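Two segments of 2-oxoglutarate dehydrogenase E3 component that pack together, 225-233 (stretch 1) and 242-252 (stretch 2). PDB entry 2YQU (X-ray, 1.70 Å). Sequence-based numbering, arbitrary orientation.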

# COMPACT_ATOMS: atom_id res chain seq x y z
N ILE A 225 25.12 -4.21 13.84
CA ILE A 225 24.26 -5.27 14.38
C ILE A 225 25.13 -6.43 14.85
O ILE A 225 25.88 -7.01 14.07
CB ILE A 225 23.26 -5.78 13.31
CG1 ILE A 225 22.51 -4.63 12.62
CG2 ILE A 225 22.27 -6.77 13.93
CD1 ILE A 225 21.64 -3.82 13.53
N ARG A 226 25.01 -6.79 16.12
CA ARG A 226 25.79 -7.88 16.69
C ARG A 226 24.88 -8.87 17.38
O ARG A 226 24.37 -8.60 18.46
CB ARG A 226 26.81 -7.34 17.68
CG ARG A 226 27.81 -6.38 17.06
CD ARG A 226 28.73 -5.78 18.08
NE ARG A 226 29.55 -6.81 18.70
CZ ARG A 226 30.35 -6.61 19.74
NH1 ARG A 226 30.46 -5.42 20.30
NH2 ARG A 226 31.05 -7.63 20.22
N THR A 227 24.69 -10.01 16.73
CA THR A 227 23.89 -11.09 17.29
C THR A 227 24.80 -12.08 18.03
O THR A 227 26.03 -11.99 17.94
CB THR A 227 23.11 -11.81 16.19
OG1 THR A 227 24.01 -12.34 15.21
CG2 THR A 227 22.23 -10.82 15.42
N GLY A 228 24.20 -13.01 18.76
CA GLY A 228 24.96 -13.99 19.53
C GLY A 228 25.79 -13.39 20.65
O GLY A 228 26.82 -13.95 21.02
N VAL A 229 25.32 -12.28 21.22
CA VAL A 229 26.04 -11.53 22.24
C VAL A 229 25.17 -11.41 23.49
O VAL A 229 24.04 -10.91 23.42
CB VAL A 229 26.42 -10.13 21.72
CG1 VAL A 229 26.87 -9.20 22.85
CG2 VAL A 229 27.50 -10.23 20.64
N ARG A 230 25.69 -11.85 24.62
CA ARG A 230 24.98 -11.74 25.89
C ARG A 230 25.45 -10.52 26.69
O ARG A 230 26.59 -10.47 27.16
CB ARG A 230 25.17 -13.00 26.73
CG ARG A 230 24.33 -12.98 28.01
CD ARG A 230 24.10 -14.34 28.61
NE ARG A 230 25.30 -14.86 29.26
CZ ARG A 230 25.68 -14.57 30.50
NH1 ARG A 230 24.98 -13.75 31.27
NH2 ARG A 230 26.78 -15.12 30.99
N VAL A 231 24.56 -9.56 26.86
CA VAL A 231 24.81 -8.41 27.72
C VAL A 231 24.67 -8.86 29.17
O VAL A 231 23.69 -9.52 29.54
CB VAL A 231 23.82 -7.26 27.42
CG1 VAL A 231 24.00 -6.12 28.42
CG2 VAL A 231 24.01 -6.77 25.99
N THR A 232 25.66 -8.51 29.99
CA THR A 232 25.70 -8.92 31.39
C THR A 232 25.43 -7.76 32.35
O THR A 232 25.10 -7.99 33.51
CB THR A 232 27.05 -9.56 31.73
OG1 THR A 232 28.12 -8.73 31.28
CG2 THR A 232 27.24 -10.86 30.97
N ALA A 233 25.60 -6.53 31.88
CA ALA A 233 25.28 -5.35 32.69
C ALA A 233 25.05 -4.12 31.82
O ALA A 233 25.65 -3.97 30.76
CB ALA A 233 26.40 -5.07 33.70
N ARG A 242 27.62 2.53 30.28
CA ARG A 242 28.37 1.41 29.76
C ARG A 242 27.50 0.16 29.64
O ARG A 242 26.51 -0.00 30.36
CB ARG A 242 29.62 1.13 30.59
CG ARG A 242 29.39 0.63 32.01
CD ARG A 242 30.69 0.23 32.72
NE ARG A 242 30.45 -0.30 34.06
CZ ARG A 242 30.19 0.43 35.13
NH1 ARG A 242 30.14 1.76 35.07
NH2 ARG A 242 29.98 -0.17 36.30
N VAL A 243 27.90 -0.70 28.73
CA VAL A 243 27.26 -1.97 28.48
C VAL A 243 28.34 -3.03 28.54
O VAL A 243 29.23 -3.05 27.70
CB VAL A 243 26.59 -2.01 27.08
CG1 VAL A 243 25.93 -3.37 26.83
CG2 VAL A 243 25.58 -0.87 26.93
N GLU A 244 28.28 -3.91 29.53
CA GLU A 244 29.25 -4.99 29.65
C GLU A 244 28.72 -6.24 28.96
O GLU A 244 27.53 -6.54 29.05
CB GLU A 244 29.54 -5.27 31.13
CG GLU A 244 30.12 -4.07 31.87
CD GLU A 244 30.19 -4.27 33.37
OE1 GLU A 244 30.29 -3.26 34.10
OE2 GLU A 244 30.13 -5.42 33.84
N LEU A 245 29.60 -6.93 28.25
CA LEU A 245 29.27 -8.17 27.56
C LEU A 245 29.95 -9.36 28.23
O LEU A 245 31.00 -9.21 28.85
CB LEU A 245 29.72 -8.12 26.10
CG LEU A 245 29.28 -6.93 25.25
CD1 LEU A 245 29.81 -7.08 23.84
CD2 LEU A 245 27.77 -6.80 25.25
N GLU A 246 29.36 -10.54 28.08
CA GLU A 246 29.98 -11.77 28.54
C GLU A 246 31.36 -11.91 27.91
O GLU A 246 31.50 -11.82 26.69
CB GLU A 246 29.11 -12.97 28.18
CG GLU A 246 29.84 -14.30 28.33
CD GLU A 246 28.90 -15.49 28.33
OE1 GLU A 246 29.11 -16.38 29.16
OE2 GLU A 246 27.96 -15.53 27.51
N GLY A 247 32.37 -12.12 28.75
CA GLY A 247 33.75 -12.26 28.31
C GLY A 247 34.65 -11.07 28.63
O GLY A 247 35.86 -11.20 28.52
N GLY A 248 34.07 -9.93 29.01
CA GLY A 248 34.85 -8.78 29.46
C GLY A 248 34.72 -7.49 28.66
O GLY A 248 35.11 -6.42 29.15
N GLU A 249 34.18 -7.56 27.44
CA GLU A 249 34.09 -6.38 26.57
C GLU A 249 33.13 -5.35 27.14
O GLU A 249 32.05 -5.69 27.63
CB GLU A 249 33.67 -6.77 25.15
CG GLU A 249 33.70 -5.61 24.16
CD GLU A 249 33.24 -5.99 22.77
OE1 GLU A 249 33.04 -5.08 21.94
OE2 GLU A 249 33.09 -7.20 22.49
N VAL A 250 33.53 -4.08 27.09
CA VAL A 250 32.73 -2.98 27.59
C VAL A 250 32.52 -1.97 26.47
O VAL A 250 33.48 -1.50 25.86
CB VAL A 250 33.41 -2.28 28.79
CG1 VAL A 250 32.54 -1.14 29.32
CG2 VAL A 250 33.74 -3.28 29.88
N LEU A 251 31.26 -1.68 26.18
CA LEU A 251 30.90 -0.64 25.23
C LEU A 251 30.44 0.58 25.99
O LEU A 251 29.88 0.48 27.08
CB LEU A 251 29.79 -1.13 24.30
CG LEU A 251 30.15 -2.28 23.35
CD1 LEU A 251 28.90 -2.76 22.62
CD2 LEU A 251 31.22 -1.86 22.36
N GLU A 252 30.71 1.75 25.42
CA GLU A 252 30.29 3.02 25.99
C GLU A 252 29.42 3.74 24.98
O GLU A 252 29.65 3.66 23.78
CB GLU A 252 31.51 3.87 26.35
CG GLU A 252 31.99 3.67 27.78
CD GLU A 252 33.41 4.17 28.01
OE1 GLU A 252 34.08 3.63 28.92
OE2 GLU A 252 33.84 5.09 27.30
O HOH W 1 28.98 -12.15 24.55
O HOH W 2 29.16 -7.78 33.57

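The carbonyl of Glu244 serves two successive amides of the facing strand: Thr232 N donates to Glu244 O at 2.9 Å, and Ala233 N reaches the same Glu244 O in a weak bond of 3.4 Å. This sharing marks a beta bulge, where the antiparallel register slips by one residue between the Val231–Leu245 and Ala233–Glu244 pairs. Regular bonding brackets it, with Glu246 N to Arg230 O at 2.9 Å before the bulge and Glu244 N to Ala233 O at 2.9 Å after it.

Ala233 and Glu244 put their side chains on the same face of the sheet. The methyl of Ala233 lies beside the carboxylate, Ala233 CB standing 3.7 Å from Glu244 OE2. That carboxylate is well occupied: Arg242 NE bonds Glu244 OE1 at 3.0 Å in a salt bridge along its own strand, and a water links Glu244 OE2 to Thr232 OG1.

Aliphatic side chains fill the buried part. Leu245 points away at CB, yet its m,t rotamer brings its end back, so that Leu245 CD2 meets Val229 CG1 at 3.5 Å and Val231 CG2 at 3.8 Å. Val231 CG1 also packs on Val243 CG1 at 3.7 Å. Branched valines suit these extended backbones and need little reach.

Charge closes the more open margins. Arg226 binds Glu249 through two hydrogen bonds, NH1 to OE1 and NH2 to OE2, each 3.1 Å, a paired salt bridge in which an extended glutamate meets the guanidinium edge. Arg230 and Glu246 form a looser pair, weakly bonded from Arg230 NH2 to Glu246 OE1 at 3.2 Å, with Glu246 CB over one guanidinium face. The type II turn from Leu245 to Gly248 then reverses the chain; Gly247 and Gly248 adopt positive phi angles at which a CB would jam against the preceding carbonyl.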